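PDB 2EWC: translation initiation inhibitor from Streptococcus pyogenes, which is of unknown function but belongs to the YjgF (Rid) family, several of whose members hydrolyse reactive enamine and imine intermediates. Local coordinates for residues Arg13-Leu18 with Glu50-Leu55; Ser40-Ala45 with Glu80-Glu85. All coordinates share one frame; numbering follows the deposited sequence. Where two conformers were deposited one is given.

Contact 1: Arg13-Leu18 with Glu50-Leu55; sequences RGHTGL and ERRLAL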
ATOM      1  N   ARG B  13      31.274  40.451 -14.554  1.00 40.82           N
ATOM      2  CA  ARG B  13      30.264  39.736 -13.770  1.00 40.14           C
ATOM      3  C   ARG B  13      30.860  39.140 -12.484  1.00 38.70           C
ATOM      4  O   ARG B  13      30.134  38.854 -11.533  1.00 38.47           O
ATOM      5  CB  ARG B  13      29.569  38.645 -14.599  1.00 40.72           C
ATOM      6  CG  ARG B  13      29.171  39.002 -16.059  1.00 44.53           C
ATOM      7  CD  ARG B  13      28.402  40.328 -16.239  1.00 51.24           C
ATOM      8  NE  ARG B  13      27.295  40.487 -15.297  1.00 55.39           N
ATOM      9  CZ  ARG B  13      26.231  39.687 -15.241  1.00 60.65           C
ATOM     10  NH1 ARG B  13      26.123  38.645 -16.068  1.00 62.51           N
ATOM     11  NH2 ARG B  13      25.271  39.916 -14.340  1.00 62.75           N
ATOM     12  N   GLY B  14      32.180  38.985 -12.438  1.00 37.07           N
ATOM     13  CA  GLY B  14      32.826  38.372 -11.275  1.00 34.65           C
ATOM     14  C   GLY B  14      32.583  36.870 -11.208  1.00 33.35           C
ATOM     15  O   GLY B  14      32.225  36.348 -10.157  1.00 32.78           O
ATOM     16  N   HIS B  15      32.763  36.177 -12.331  1.00 32.70           N
ATOM     17  CA  HIS B  15      32.667  34.714 -12.362  1.00 31.90           C
ATOM     18  C   HIS B  15      33.716  34.101 -13.289  1.00 31.84           C
ATOM     19  O   HIS B  15      34.272  34.787 -14.154  1.00 31.79           O
ATOM     20  CB  HIS B  15      31.244  34.242 -12.716  1.00 32.54           C
ATOM     21  CG  HIS B  15      30.804  34.545 -14.124  1.00 33.19           C
ATOM     22  ND1 HIS B  15      29.595  35.152 -14.412  1.00 34.45           N
ATOM     23  CD2 HIS B  15      31.379  34.274 -15.322  1.00 33.76           C
ATOM     24  CE1 HIS B  15      29.458  35.255 -15.726  1.00 33.75           C
ATOM     25  NE2 HIS B  15      30.530  34.736 -16.301  1.00 33.28           N
ATOM     26  N   THR B  16      33.982  32.811 -13.110  1.00 30.51           N
ATOM     27  CA  THR B  16      34.884  32.080 -13.978  1.00 30.32           C
ATOM     28  C   THR B  16      34.076  31.066 -14.789  1.00 30.79           C
ATOM     29  O   THR B  16      33.274  30.291 -14.218  1.00 30.89           O
ATOM     30  CB  THR B  16      35.968  31.355 -13.146  1.00 30.52           C
ATOM     31  OG1 THR B  16      36.780  32.333 -12.475  1.00 30.31           O
ATOM     32  CG2 THR B  16      36.838  30.483 -14.022  1.00 29.55           C
ATOM     33  N   GLY B  17      34.277  31.070 -16.109  1.00 30.04           N
ATOM     34  CA  GLY B  17      33.493  30.225 -17.010  1.00 29.04           C
ATOM     35  C   GLY B  17      33.711  28.748 -16.731  1.00 29.03           C
ATOM     36  O   GLY B  17      32.774  27.960 -16.757  1.00 28.32           O
ATOM     37  N   LEU B  18      34.957  28.379 -16.466  1.00 28.84           N
ATOM     38  CA  LEU B  18      35.296  27.008 -16.145  1.00 29.56           C
ATOM     39  C   LEU B  18      36.452  27.003 -15.140  1.00 29.52           C
ATOM     40  O   LEU B  18      37.527  27.572 -15.413  1.00 29.92           O
ATOM     41  CB  LEU B  18      35.738  26.251 -17.406  1.00 30.24           C
ATOM     42  CG  LEU B  18      36.190  24.813 -17.134  1.00 31.58           C
ATOM     43  CD1 LEU B  18      34.977  23.924 -16.948  1.00 33.36           C
ATOM     44  CD2 LEU B  18      37.081  24.274 -18.229  1.00 35.11           C
ATOM     45  N   GLU B  50      30.051  23.149 -24.514  1.00 31.96           N
ATOM     46  CA  GLU B  50      31.070  22.530 -25.358  1.00 33.21           C
ATOM     47  C   GLU B  50      32.275  23.445 -25.587  1.00 32.27           C
ATOM     48  O   GLU B  50      33.423  22.972 -25.584  1.00 32.12           O
ATOM     49  CB  GLU B  50      30.494  22.109 -26.719  1.00 33.26           C
ATOM     50  CG  GLU B  50      29.526  20.944 -26.637  1.00 36.20           C
ATOM     51  CD  GLU B  50      29.134  20.394 -27.994  1.00 36.86           C
ATOM     52  OE1 GLU B  50      28.685  21.183 -28.870  1.00 41.85           O
ATOM     53  OE2 GLU B  50      29.284  19.157 -28.184  1.00 42.19           O
ATOM     54  N   ARG B  51      32.008  24.730 -25.836  1.00 31.58           N
ATOM     55  CA  ARG B  51      33.067  25.717 -26.037  1.00 31.48           C
ATOM     56  C   ARG B  51      33.968  25.742 -24.822  1.00 30.66           C
ATOM     57  O   ARG B  51      35.178  25.705 -24.953  1.00 30.94           O
ATOM     58  CB  ARG B  51      32.508  27.130 -26.264  1.00 31.13           C
ATOM     59  CG  ARG B  51      33.615  28.180 -26.499  1.00 32.57           C
ATOM     60  CD  ARG B  51      33.105  29.616 -26.667  1.00 33.16           C
ATOM     61  NE  ARG B  51      32.519  30.123 -25.435  1.00 34.90           N
ATOM     62  CZ  ARG B  51      33.190  30.648 -24.409  1.00 36.96           C
ATOM     63  NH1 ARG B  51      34.512  30.773 -24.444  1.00 36.34           N
ATOM     64  NH2 ARG B  51      32.515  31.052 -23.325  1.00 36.61           N
ATOM     65  N   ARG B  52      33.374  25.816 -23.636  1.00 30.27           N
ATOM     66  CA  ARG B  52      34.175  25.933 -22.425  1.00 30.32           C
ATOM     67  C   ARG B  52      34.954  24.651 -22.160  1.00 29.67           C
ATOM     68  O   ARG B  52      36.124  24.709 -21.833  1.00 30.56           O
ATOM     69  CB  ARG B  52      33.313  26.337 -21.235  1.00 30.45           C
ATOM     70  CG  ARG B  52      33.080  27.848 -21.149  1.00 30.68           C
ATOM     71  CD  ARG B  52      31.842  28.134 -20.299  1.00 32.08           C
ATOM     72  NE  ARG B  52      31.654  29.562 -20.042  1.00 31.52           N
ATOM     73  CZ  ARG B  52      30.598  30.083 -19.410  1.00 34.88           C
ATOM     74  NH1 ARG B  52      29.604  29.302 -18.981  1.00 31.09           N
ATOM     75  NH2 ARG B  52      30.535  31.403 -19.212  1.00 34.30           N
ATOM     76  N   LEU B  53      34.303  23.512 -22.337  1.00 28.59           N
ATOM     77  CA  LEU B  53      34.937  22.224 -22.181  1.00 28.88           C
ATOM     78  C   LEU B  53      36.119  22.027 -23.149  1.00 29.51           C
ATOM     79  O   LEU B  53      37.119  21.384 -22.791  1.00 28.90           O
ATOM     80  CB  LEU B  53      33.901  21.096 -22.336  1.00 28.22           C
ATOM     81  CG  LEU B  53      32.890  20.927 -21.199  1.00 27.20           C
ATOM     82  CD1 LEU B  53      31.811  19.925 -21.596  1.00 26.20           C
ATOM     83  CD2 LEU B  53      33.599  20.481 -19.925  1.00 27.62           C
ATOM     84  N   ALA B  54      35.995  22.568 -24.361  1.00 29.87           N
ATOM     85  CA  ALA B  54      37.070  22.497 -25.338  1.00 31.29           C
ATOM     86  C   ALA B  54      38.347  23.251 -24.902  1.00 31.94           C
ATOM     87  O   ALA B  54      39.437  22.942 -25.367  1.00 32.02           O
ATOM     88  CB  ALA B  54      36.592  22.980 -26.728  1.00 31.63           C
ATOM     89  N   LEU B  55      38.220  24.219 -24.000  1.00 32.98           N
ATOM     90  CA  LEU B  55      39.404  24.906 -23.445  1.00 33.71           C
ATOM     91  C   LEU B  55      40.382  23.957 -22.720  1.00 33.80           C
ATOM     92  O   LEU B  55      41.572  24.242 -22.597  1.00 34.40           O
ATOM     93  CB  LEU B  55      38.968  26.047 -22.513  1.00 33.99           C
ATOM     94  CG  LEU B  55      38.160  27.147 -23.220  1.00 34.41           C
ATOM     95  CD1 LEU B  55      37.462  28.064 -22.250  1.00 35.34           C
ATOM     96  CD2 LEU B  55      39.045  27.942 -24.176  1.00 34.92           C
TER
HETATM   97  O   HOH W   1      32.356  33.854 -18.883  1.00 47.48           O

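Contact 2: Ser40-Ala45 with Glu80-Glu85; sequences SQINGA and EKMIKE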
ATOM      1  N   SER B  40      16.268  26.464 -29.437  0.50 29.28           N
ATOM      2  CA  SER B  40      17.479  27.178 -29.845  0.50 28.86           C
ATOM      3  C   SER B  40      18.318  27.657 -28.660  0.50 28.71           C
ATOM      4  O   SER B  40      19.547  27.688 -28.746  0.50 28.65           O
ATOM      5  CB  SER B  40      17.138  28.361 -30.748  0.50 28.54           C
ATOM      6  OG  SER B  40      16.335  27.953 -31.844  0.50 28.22           O
ATOM      7  N   GLN B  41      17.660  28.034 -27.563  1.00 28.01           N
ATOM      8  CA  GLN B  41      18.388  28.509 -26.369  1.00 27.52           C
ATOM      9  C   GLN B  41      19.024  27.347 -25.657  1.00 26.83           C
ATOM     10  O   GLN B  41      20.077  27.498 -25.067  1.00 27.34           O
ATOM     11  CB  GLN B  41      17.497  29.310 -25.415  1.00 26.56           C
ATOM     12  CG  GLN B  41      17.087  30.630 -25.994  1.00 26.36           C
ATOM     13  CD  GLN B  41      16.539  31.575 -24.969  1.00 26.29           C
ATOM     14  OE1 GLN B  41      16.796  31.439 -23.773  1.00 28.46           O
ATOM     15  NE2 GLN B  41      15.779  32.556 -25.429  1.00 23.91           N
ATOM     16  N   ILE B  42      18.363  26.191 -25.715  1.00 26.72           N
ATOM     17  CA  ILE B  42      18.917  24.963 -25.178  1.00 27.28           C
ATOM     18  C   ILE B  42      20.170  24.547 -25.972  1.00 27.79           C
ATOM     19  O   ILE B  42      21.219  24.292 -25.367  1.00 27.45           O
ATOM     20  CB  ILE B  42      17.876  23.824 -25.118  1.00 27.44           C
ATOM     21  CG1 ILE B  42      16.755  24.187 -24.116  1.00 26.18           C
ATOM     22  CG2 ILE B  42      18.567  22.491 -24.719  1.00 27.18           C
ATOM     23  CD1 ILE B  42      15.507  23.327 -24.233  1.00 23.12           C
ATOM     24  N   ASN B  43      20.068  24.510 -27.305  1.00 28.01           N
ATOM     25  CA  ASN B  43      21.261  24.299 -28.159  1.00 28.94           C
ATOM     26  C   ASN B  43      22.361  25.341 -27.955  1.00 28.73           C
ATOM     27  O   ASN B  43      23.530  25.000 -27.938  1.00 29.92           O
ATOM     28  CB  ASN B  43      20.892  24.221 -29.640  1.00 28.60           C
ATOM     29  CG  ASN B  43      20.258  22.889 -30.012  1.00 30.65           C
ATOM     30  OD1 ASN B  43      19.241  22.838 -30.719  1.00 32.63           O
ATOM     31  ND2 ASN B  43      20.840  21.805 -29.520  1.00 30.43           N
ATOM     32  N   GLY B  44      21.977  26.603 -27.817  1.00 28.76           N
ATOM     33  CA  GLY B  44      22.917  27.664 -27.526  1.00 29.01           C
ATOM     34  C   GLY B  44      23.613  27.448 -26.187  1.00 29.87           C
ATOM     35  O   GLY B  44      24.810  27.659 -26.072  1.00 29.86           O
ATOM     36  N   ALA B  45      22.874  27.024 -25.166  1.00 29.68           N
ATOM     37  CA  ALA B  45      23.503  26.807 -23.878  1.00 30.10           C
ATOM     38  C   ALA B  45      24.528  25.670 -23.992  1.00 30.59           C
ATOM     39  O   ALA B  45      25.630  25.783 -23.471  1.00 30.45           O
ATOM     40  CB  ALA B  45      22.479  26.502 -22.844  1.00 30.08           C
ATOM     41  N   GLU B  80      15.241  17.222 -23.289  1.00 30.20           N
ATOM     42  CA  GLU B  80      15.530  15.793 -23.354  1.00 32.00           C
ATOM     43  C   GLU B  80      15.778  15.312 -24.776  1.00 32.70           C
ATOM     44  O   GLU B  80      16.668  14.472 -24.991  1.00 32.62           O
ATOM     45  CB  GLU B  80      14.398  14.981 -22.739  1.00 32.09           C
ATOM     46  CG  GLU B  80      14.470  14.973 -21.225  1.00 35.37           C
ATOM     47  CD  GLU B  80      13.402  14.105 -20.603  1.00 39.52           C
ATOM     48  OE1 GLU B  80      12.486  13.655 -21.326  1.00 42.58           O
ATOM     49  OE2 GLU B  80      13.482  13.874 -19.383  1.00 43.08           O
ATOM     50  N   LYS B  81      14.995  15.835 -25.729  1.00 32.75           N
ATOM     51  CA  LYS B  81      15.195  15.564 -27.159  1.00 33.95           C
ATOM     52  C   LYS B  81      16.584  16.029 -27.616  1.00 33.76           C
ATOM     53  O   LYS B  81      17.282  15.323 -28.341  1.00 33.42           O
ATOM     54  CB  LYS B  81      14.110  16.251 -28.017  1.00 33.96           C
ATOM     55  CG  LYS B  81      14.330  16.093 -29.528  1.00 35.15           C
ATOM     56  CD  LYS B  81      13.317  16.889 -30.417  1.00 34.87           C
ATOM     57  CE  LYS B  81      13.643  16.636 -31.911  1.00 36.79           C
ATOM     58  NZ  LYS B  81      12.821  17.424 -32.880  1.00 37.78           N
HETATM   59  N   MSE B  82      16.964  17.228 -27.187  1.00 33.79           N
HETATM   60  CA  MSE B  82      18.235  17.828 -27.572  1.00 34.14           C
HETATM   61  C   MSE B  82      19.429  17.109 -26.932  1.00 33.35           C
HETATM   62  O   MSE B  82      20.496  16.988 -27.538  1.00 33.00           O
HETATM   63  CB  MSE B  82      18.234  19.305 -27.171  1.00 34.45           C
HETATM   64  CG  MSE B  82      18.469  20.263 -28.323  1.00 37.42           C
HETATM   65 SE   MSE B  82      17.463  20.026 -29.842  1.00 37.24          SE
HETATM   66  CE  MSE B  82      17.899  18.413 -30.379  1.00 41.06           C
ATOM     67  N   ILE B  83      19.233  16.640 -25.703  1.00 32.53           N
ATOM     68  CA  ILE B  83      20.231  15.843 -25.000  1.00 31.95           C
ATOM     69  C   ILE B  83      20.521  14.541 -25.773  1.00 32.30           C
ATOM     70  O   ILE B  83      21.680  14.190 -26.014  1.00 31.59           O
ATOM     71  CB  ILE B  83      19.787  15.561 -23.557  1.00 31.55           C
ATOM     72  CG1 ILE B  83      19.981  16.828 -22.705  1.00 31.37           C
ATOM     73  CG2 ILE B  83      20.580  14.373 -22.943  1.00 30.80           C
ATOM     74  CD1 ILE B  83      19.408  16.706 -21.289  1.00 30.82           C
ATOM     75  N   LYS B  84      19.456  13.862 -26.197  1.00 32.59           N
ATOM     76  CA  LYS B  84      19.598  12.582 -26.868  1.00 33.44           C
ATOM     77  C   LYS B  84      20.338  12.744 -28.195  1.00 33.88           C
ATOM     78  O   LYS B  84      21.162  11.912 -28.538  1.00 33.16           O
ATOM     79  CB  LYS B  84      18.253  11.860 -26.982  1.00 32.86           C
ATOM     80  CG  LYS B  84      17.773  11.431 -25.595  1.00 34.44           C
ATOM     81  CD  LYS B  84      16.631  10.483 -25.608  1.00 36.63           C
ATOM     82  CE  LYS B  84      15.329  11.191 -25.403  1.00 37.53           C
ATOM     83  NZ  LYS B  84      14.215  10.325 -25.907  1.00 39.11           N
ATOM     84  N   GLU B  85      20.106  13.863 -28.879  1.00 34.95           N
ATOM     85  CA  GLU B  85      20.817  14.176 -30.126  1.00 36.09           C
ATOM     86  C   GLU B  85      22.287  14.596 -29.933  1.00 35.90           C
ATOM     87  O   GLU B  85      23.133  14.312 -30.780  1.00 35.73           O
ATOM     88  CB  GLU B  85      20.055  15.242 -30.920  1.00 36.12           C
ATOM     89  CG  GLU B  85      18.685  14.769 -31.470  1.00 37.46           C
ATOM     90  CD  GLU B  85      17.936  15.872 -32.235  1.00 38.46           C
ATOM     91  OE1 GLU B  85      18.552  16.957 -32.430  1.00 41.71           O
ATOM     92  OE2 GLU B  85      16.750  15.667 -32.631  1.00 38.64           O
TER

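Contact 1: Arg13-Leu18 with Glu50-Leu55
R52 reaches out from the last turns of helix 38-54 and lays one face of its guanidinium group against the backbone of G17. It is the largest contributor here, with 77 Å² buried, against 63 Å² for L18 and 41 Å² for G17. The side chain leaves the helix with CG beside the backbone N (chi1 -83°) and then runs straight from CG to NE, which carries the charged group across to the strand. G17 CA sits 3.4 Å above the guanidinium plane, toward its rim, and lies 3.6 Å from R52 NE. A glycine suits this place because nothing but its CA and hydrogens stands between the backbone and the flat cation. The aliphatic part of R52 joins in, CD lying 3.7 Å from G17 O.

The cation is well supplied with polar partners: NE pairs with D8, and NH1 donates to the carbonyl of Y29. NH2 gives a hydrogen to a water 3.1 Å away, which also bonds H15 NE2, at 3.3 Å and in the plane of the imidazole. The water thus bridges two groups whose own nitrogens stay 4.4 Å apart, and it probably eases any repulsion should the histidine be charged.

L18 sets out toward the helix, and with CG anti to the backbone N (chi1 177°) its CD2 methyl rests 3.8 Å from R52 O, a carbonyl already engaged by L55 N; the hydrocarbon side chain also touches Y25 and V56.

G17 and L18 form a classic beta bulge opposite Y7, where strand 15-21 turns a corner between strands 5-10 and 24-30. Helix 38-54 therefore meets the bend itself, while D8 and Y29, one from each flanking strand, hold the arginine between them.

Contact 2: Ser40-Ala45 with Glu80-Glu85
The side-chain amide of N43 is the flat group of this contact, and M82, a selenomethionine, comes up to its outer end, away from N43 CB. M82 CG and SE both stand off the amide plane on the same side, without being centred over the face. N43 CG lies 3.6 Å from M82 CG and 4.0 Å from M82 SE, and the two side chains cross at about a right angle. A bend at chi2 (49°) folds the selenium back instead of letting the chain run on, so that both atoms meet the amide. N43 is partly exposed, so a polar amide suits this margin.

Beside it, I42 offers its short branch: CG2 is 4.0 Å from M82 CB. The beta-branched residue can serve two directions at once, and it also touches V78 and M79 of helix 76-87 and F112 on the sheet below.

No hydrogen bond or salt bridge joins the two segments. Their adhesion therefore rests on van der Waals contact and on burying the apolar faces of I42 and M82, with a long, flexible, polarisable side chain fitting itself between a hydrocarbon branch and an amide.

Both contacts draw on helix 38-54: contact 1 joins its C-terminal end to the bent strand 15-21, and contact 2 joins its early turns to helix 76-87. Their centres lie 18 Å apart, on opposite sides of the chain's centre, and their nearest atoms are about 5 Å apart without touching. Neighbouring subunits bring the two regions together: R13 of contact 1 forms a salt bridge with E80 of the second subunit, and E80 of contact 2 forms the matching one with R13 of the third. R94 of the second subunit also bonds the carbonyls of R13 and G14. In YjgF relatives the ligand pocket lies between subunits, so this interface is probably the corresponding region.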